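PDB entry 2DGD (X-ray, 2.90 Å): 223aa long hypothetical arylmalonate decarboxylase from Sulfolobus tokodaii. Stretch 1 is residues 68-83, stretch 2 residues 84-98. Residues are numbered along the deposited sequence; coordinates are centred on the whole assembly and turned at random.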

# COMPACT_ATOMS: atom_id res chain seq x y z
N ASP A 68 -31.85 10.83 -9.05
CA ASP A 68 -31.87 12.03 -8.23
C ASP A 68 -31.76 13.19 -9.22
O ASP A 68 -32.20 14.31 -8.96
CB ASP A 68 -30.68 12.06 -7.28
CG ASP A 68 -30.91 11.22 -6.04
OD1 ASP A 68 -31.97 11.42 -5.41
OD2 ASP A 68 -30.05 10.38 -5.70
N ILE A 69 -31.15 12.89 -10.37
CA ILE A 69 -30.98 13.86 -11.44
C ILE A 69 -30.75 13.04 -12.69
O ILE A 69 -30.32 11.89 -12.61
CB ILE A 69 -29.78 14.79 -11.19
CG1 ILE A 69 -29.82 15.95 -12.18
CG2 ILE A 69 -28.47 14.03 -11.33
CD1 ILE A 69 -28.84 17.04 -11.87
N ILE A 70 -31.04 13.61 -13.86
CA ILE A 70 -30.88 12.89 -15.11
C ILE A 70 -30.01 13.62 -16.12
O ILE A 70 -30.10 14.83 -16.26
CB ILE A 70 -32.26 12.58 -15.74
CG1 ILE A 70 -33.01 11.58 -14.86
CG2 ILE A 70 -32.08 12.07 -17.16
CD1 ILE A 70 -34.36 11.20 -15.37
N ILE A 71 -29.17 12.87 -16.81
CA ILE A 71 -28.28 13.42 -17.82
C ILE A 71 -28.78 12.95 -19.17
O ILE A 71 -29.02 11.76 -19.36
CB ILE A 71 -26.83 12.91 -17.67
CG1 ILE A 71 -26.24 13.37 -16.34
CG2 ILE A 71 -25.98 13.39 -18.83
CD1 ILE A 71 -24.85 12.82 -16.08
N TYR A 72 -28.95 13.89 -20.10
CA TYR A 72 -29.39 13.55 -21.46
C TYR A 72 -28.09 13.37 -22.25
O TYR A 72 -27.51 14.33 -22.74
CB TYR A 72 -30.21 14.69 -22.06
CG TYR A 72 -30.74 14.39 -23.44
CD1 TYR A 72 -31.70 13.39 -23.63
CD2 TYR A 72 -30.27 15.07 -24.56
CE1 TYR A 72 -32.17 13.08 -24.90
CE2 TYR A 72 -30.73 14.77 -25.84
CZ TYR A 72 -31.68 13.77 -26.00
OH TYR A 72 -32.13 13.44 -27.26
N GLY A 73 -27.64 12.13 -22.36
CA GLY A 73 -26.39 11.86 -23.04
C GLY A 73 -26.38 11.71 -24.54
O GLY A 73 -25.72 10.83 -25.07
N ARG A 74 -27.11 12.58 -25.23
CA ARG A 74 -27.15 12.53 -26.69
C ARG A 74 -26.91 13.94 -27.19
O ARG A 74 -26.95 14.90 -26.41
CB ARG A 74 -28.51 12.05 -27.19
CG ARG A 74 -28.96 10.74 -26.58
CD ARG A 74 -30.35 10.39 -27.06
NE ARG A 74 -30.41 10.19 -28.50
CZ ARG A 74 -31.51 9.91 -29.17
NH1 ARG A 74 -31.47 9.74 -30.49
NH2 ARG A 74 -32.67 9.79 -28.54
N THR A 75 -26.63 14.07 -28.48
CA THR A 75 -26.42 15.38 -29.07
C THR A 75 -27.70 15.66 -29.84
O THR A 75 -28.07 16.80 -30.07
CB THR A 75 -25.21 15.39 -30.03
OG1 THR A 75 -24.04 14.95 -29.33
CG2 THR A 75 -24.97 16.80 -30.57
N TYR A 76 -28.36 14.57 -30.20
CA TYR A 76 -29.60 14.60 -30.95
C TYR A 76 -30.66 15.46 -30.26
O TYR A 76 -31.00 15.24 -29.10
CB TYR A 76 -30.11 13.17 -31.14
CG TYR A 76 -31.42 13.03 -31.87
CD1 TYR A 76 -32.63 13.05 -31.18
CD2 TYR A 76 -31.45 12.83 -33.25
CE1 TYR A 76 -33.84 12.86 -31.84
CE2 TYR A 76 -32.66 12.63 -33.93
CZ TYR A 76 -33.85 12.65 -33.22
OH TYR A 76 -35.04 12.43 -33.88
N GLY A 77 -31.16 16.46 -30.98
CA GLY A 77 -32.18 17.34 -30.45
C GLY A 77 -31.71 18.42 -29.49
O GLY A 77 -32.52 19.23 -29.03
N THR A 78 -30.42 18.47 -29.21
CA THR A 78 -29.90 19.46 -28.28
C THR A 78 -29.63 20.83 -28.90
O THR A 78 -29.69 21.85 -28.21
CB THR A 78 -28.62 18.96 -27.59
OG1 THR A 78 -27.60 18.71 -28.57
CG2 THR A 78 -28.90 17.68 -26.82
N HIS A 79 -29.35 20.87 -30.19
CA HIS A 79 -29.06 22.13 -30.86
C HIS A 79 -30.30 22.98 -31.15
O HIS A 79 -30.30 24.18 -30.90
CB HIS A 79 -28.29 21.87 -32.16
CG HIS A 79 -26.85 21.53 -31.95
ND1 HIS A 79 -26.43 20.50 -31.13
CD2 HIS A 79 -25.72 22.07 -32.46
CE1 HIS A 79 -25.11 20.42 -31.15
NE2 HIS A 79 -24.65 21.37 -31.95
N LYS A 80 -31.36 22.36 -31.67
CA LYS A 80 -32.58 23.10 -31.99
C LYS A 80 -33.78 22.82 -31.10
O LYS A 80 -34.73 23.59 -31.10
CB LYS A 80 -32.98 22.86 -33.45
CG LYS A 80 -32.53 23.94 -34.42
CD LYS A 80 -31.05 23.83 -34.77
CE LYS A 80 -30.80 22.65 -35.70
NZ LYS A 80 -31.55 22.80 -36.99
N HIS A 81 -33.76 21.74 -30.33
CA HIS A 81 -34.90 21.42 -29.47
C HIS A 81 -34.59 21.25 -27.98
O HIS A 81 -35.31 20.55 -27.27
CB HIS A 81 -35.61 20.18 -30.00
CG HIS A 81 -36.10 20.32 -31.40
ND1 HIS A 81 -35.25 20.32 -32.49
CD2 HIS A 81 -37.34 20.51 -31.90
CE1 HIS A 81 -35.95 20.50 -33.59
NE2 HIS A 81 -37.23 20.61 -33.27
N ALA A 82 -33.53 21.90 -27.52
CA ALA A 82 -33.14 21.81 -26.12
C ALA A 82 -34.33 22.13 -25.21
O ALA A 82 -34.50 21.50 -24.16
CB ALA A 82 -31.99 22.78 -25.84
N HIS A 83 -35.15 23.09 -25.62
CA HIS A 83 -36.31 23.49 -24.83
C HIS A 83 -37.31 22.35 -24.64
O HIS A 83 -38.00 22.29 -23.61
CB HIS A 83 -37.01 24.68 -25.49
CG HIS A 83 -37.45 24.43 -26.90
ND1 HIS A 83 -36.56 24.27 -27.95
CD2 HIS A 83 -38.69 24.28 -27.44
CE1 HIS A 83 -37.23 24.03 -29.06
NE2 HIS A 83 -38.53 24.04 -28.78
N VAL A 84 -37.40 21.46 -25.61
CA VAL A 84 -38.32 20.33 -25.52
C VAL A 84 -37.83 19.39 -24.43
O VAL A 84 -38.61 18.90 -23.61
CB VAL A 84 -38.40 19.55 -26.85
CG1 VAL A 84 -39.31 18.33 -26.71
CG2 VAL A 84 -38.91 20.46 -27.96
N ILE A 85 -36.52 19.14 -24.43
CA ILE A 85 -35.88 18.27 -23.46
C ILE A 85 -36.03 18.83 -22.05
O ILE A 85 -36.43 18.11 -21.13
CB ILE A 85 -34.38 18.12 -23.80
CG1 ILE A 85 -34.23 17.57 -25.22
CG2 ILE A 85 -33.70 17.21 -22.79
CD1 ILE A 85 -32.80 17.51 -25.73
N LYS A 86 -35.73 20.11 -21.88
CA LYS A 86 -35.84 20.76 -20.57
C LYS A 86 -37.28 20.70 -20.08
O LYS A 86 -37.55 20.59 -18.89
CB LYS A 86 -35.42 22.23 -20.69
CG LYS A 86 -34.16 22.46 -21.51
CD LYS A 86 -32.91 22.26 -20.70
CE LYS A 86 -32.31 23.58 -20.26
NZ LYS A 86 -31.79 24.35 -21.42
N ARG A 87 -38.22 20.77 -21.02
CA ARG A 87 -39.64 20.74 -20.72
C ARG A 87 -40.06 19.39 -20.15
O ARG A 87 -40.74 19.31 -19.12
CB ARG A 87 -40.45 21.02 -21.99
CG ARG A 87 -41.96 21.07 -21.78
CD ARG A 87 -42.68 20.84 -23.11
NE ARG A 87 -42.15 21.72 -24.15
CZ ARG A 87 -42.26 21.47 -25.46
NH1 ARG A 87 -41.74 22.33 -26.34
NH2 ARG A 87 -42.86 20.37 -25.87
N VAL A 88 -39.66 18.32 -20.82
CA VAL A 88 -39.99 16.97 -20.40
C VAL A 88 -39.24 16.55 -19.15
O VAL A 88 -39.82 15.97 -18.23
CB VAL A 88 -39.67 15.94 -21.51
CG1 VAL A 88 -40.17 14.56 -21.10
CG2 VAL A 88 -40.28 16.37 -22.82
N ILE A 89 -37.94 16.85 -19.10
CA ILE A 89 -37.11 16.47 -17.97
C ILE A 89 -36.65 17.66 -17.13
O ILE A 89 -35.69 18.35 -17.49
CB ILE A 89 -35.87 15.69 -18.45
CG1 ILE A 89 -36.33 14.51 -19.31
CG2 ILE A 89 -35.06 15.19 -17.27
CD1 ILE A 89 -35.21 13.79 -20.03
N LYS A 90 -37.32 17.87 -16.01
CA LYS A 90 -37.00 18.96 -15.10
C LYS A 90 -35.59 18.81 -14.53
O LYS A 90 -35.24 17.74 -14.02
CB LYS A 90 -38.02 19.01 -13.96
CG LYS A 90 -37.79 20.12 -12.94
CD LYS A 90 -38.76 20.01 -11.77
CE LYS A 90 -38.48 21.04 -10.68
NZ LYS A 90 -38.59 22.43 -11.20
N ASP A 91 -34.80 19.87 -14.63
CA ASP A 91 -33.43 19.90 -14.13
C ASP A 91 -32.48 18.97 -14.87
O ASP A 91 -31.41 18.64 -14.36
CB ASP A 91 -33.40 19.55 -12.64
CG ASP A 91 -34.18 20.55 -11.80
OD1 ASP A 91 -33.96 21.76 -11.98
OD2 ASP A 91 -35.01 20.11 -10.97
N VAL A 92 -32.87 18.55 -16.07
CA VAL A 92 -32.05 17.67 -16.89
C VAL A 92 -30.69 18.30 -17.13
O VAL A 92 -30.56 19.53 -17.21
CB VAL A 92 -32.72 17.40 -18.26
CG1 VAL A 92 -32.83 18.69 -19.05
CG2 VAL A 92 -31.91 16.39 -19.05
N VAL A 93 -29.66 17.47 -17.24
CA VAL A 93 -28.32 17.95 -17.51
C VAL A 93 -28.00 17.66 -18.97
O VAL A 93 -28.01 16.51 -19.40
CB VAL A 93 -27.26 17.24 -16.63
CG1 VAL A 93 -25.86 17.61 -17.11
CG2 VAL A 93 -27.43 17.65 -15.19
N ILE A 94 -27.73 18.71 -19.73
CA ILE A 94 -27.39 18.56 -21.14
C ILE A 94 -25.89 18.77 -21.23
O ILE A 94 -25.41 19.90 -21.14
CB ILE A 94 -28.14 19.59 -22.01
CG1 ILE A 94 -29.65 19.33 -21.90
CG2 ILE A 94 -27.71 19.47 -23.47
CD1 ILE A 94 -30.50 20.33 -22.65
N PRO A 95 -25.12 17.69 -21.41
CA PRO A 95 -23.66 17.76 -21.50
C PRO A 95 -23.09 18.94 -22.30
O PRO A 95 -22.15 19.60 -21.84
CB PRO A 95 -23.26 16.39 -22.07
CG PRO A 95 -24.54 15.82 -22.62
CD PRO A 95 -25.58 16.31 -21.68
N GLU A 96 -23.65 19.21 -23.47
CA GLU A 96 -23.17 20.32 -24.30
C GLU A 96 -23.26 21.66 -23.56
O GLU A 96 -22.35 22.48 -23.64
CB GLU A 96 -23.98 20.37 -25.60
CG GLU A 96 -23.52 21.43 -26.58
CD GLU A 96 -23.66 20.98 -28.02
OE1 GLU A 96 -22.90 20.08 -28.46
OE2 GLU A 96 -24.53 21.54 -28.72
N GLU A 97 -24.35 21.87 -22.84
CA GLU A 97 -24.53 23.10 -22.08
C GLU A 97 -23.61 23.12 -20.86
O GLU A 97 -23.21 24.19 -20.39
CB GLU A 97 -25.98 23.24 -21.64
CG GLU A 97 -26.98 23.36 -22.78
CD GLU A 97 -28.40 23.70 -22.32
OE1 GLU A 97 -29.29 23.82 -23.20
OE2 GLU A 97 -28.63 23.85 -21.09
N SER A 98 -23.29 21.94 -20.34
CA SER A 98 -22.41 21.82 -19.18
C SER A 98 -21.01 22.27 -19.59
O SER A 98 -20.32 22.96 -18.83
CB SER A 98 -22.35 20.36 -18.71
OG SER A 98 -23.63 19.88 -18.37
O HOH W 1 -32.76 15.79 -13.73
O HOH W 2 -24.98 16.92 -25.42
O HOH W 3 -27.57 23.23 -26.10

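A single beta bridge, Ile71 with Val93, is all that pairs the extended backbones here, although the two stretches together bury 987 Å². Two hydrogen bonds make it: Val93 N donates to Ile70 O, and Tyr72 N to Val93 O, each at 2.9 Å. Water 1 extends the link, accepting from Ile70 N at 2.8 Å and donating to Lys90 O at 3.2 Å.

The example illustrates how a path of strand, helix and extended loop returns to pair with itself: Ile70 O, Tyr72 N and both polar backbone atoms of Val93 are paired at the bridge, and apolar side chains pack around it. Ile69 CD1 lies 3.7 Å from Val93 CG2, while Ile70 CB approaches Ile89 CG2 at 4.1 Å. Ile85 sets its CD1 over one face of the Tyr72 ring, 3.4 Å from CE2, and the ring's hydroxyl is satisfied within its own stretch, Tyr72 OH donating to Tyr76 O at 2.8 Å.

The chain crosses from one stretch to the other inside a helix, so ordinary helical bonds also join them. Arg87 N donates to His83 O at 3.0 Å, and at the helix start the N-cap residue His81 accepts through O from Val84 N at 2.8 Å. Farther along, within stretch 2, Lys86 NZ forms a salt bridge with Glu97 OE1 at 3.1 Å, tying the first helix to the second by charge.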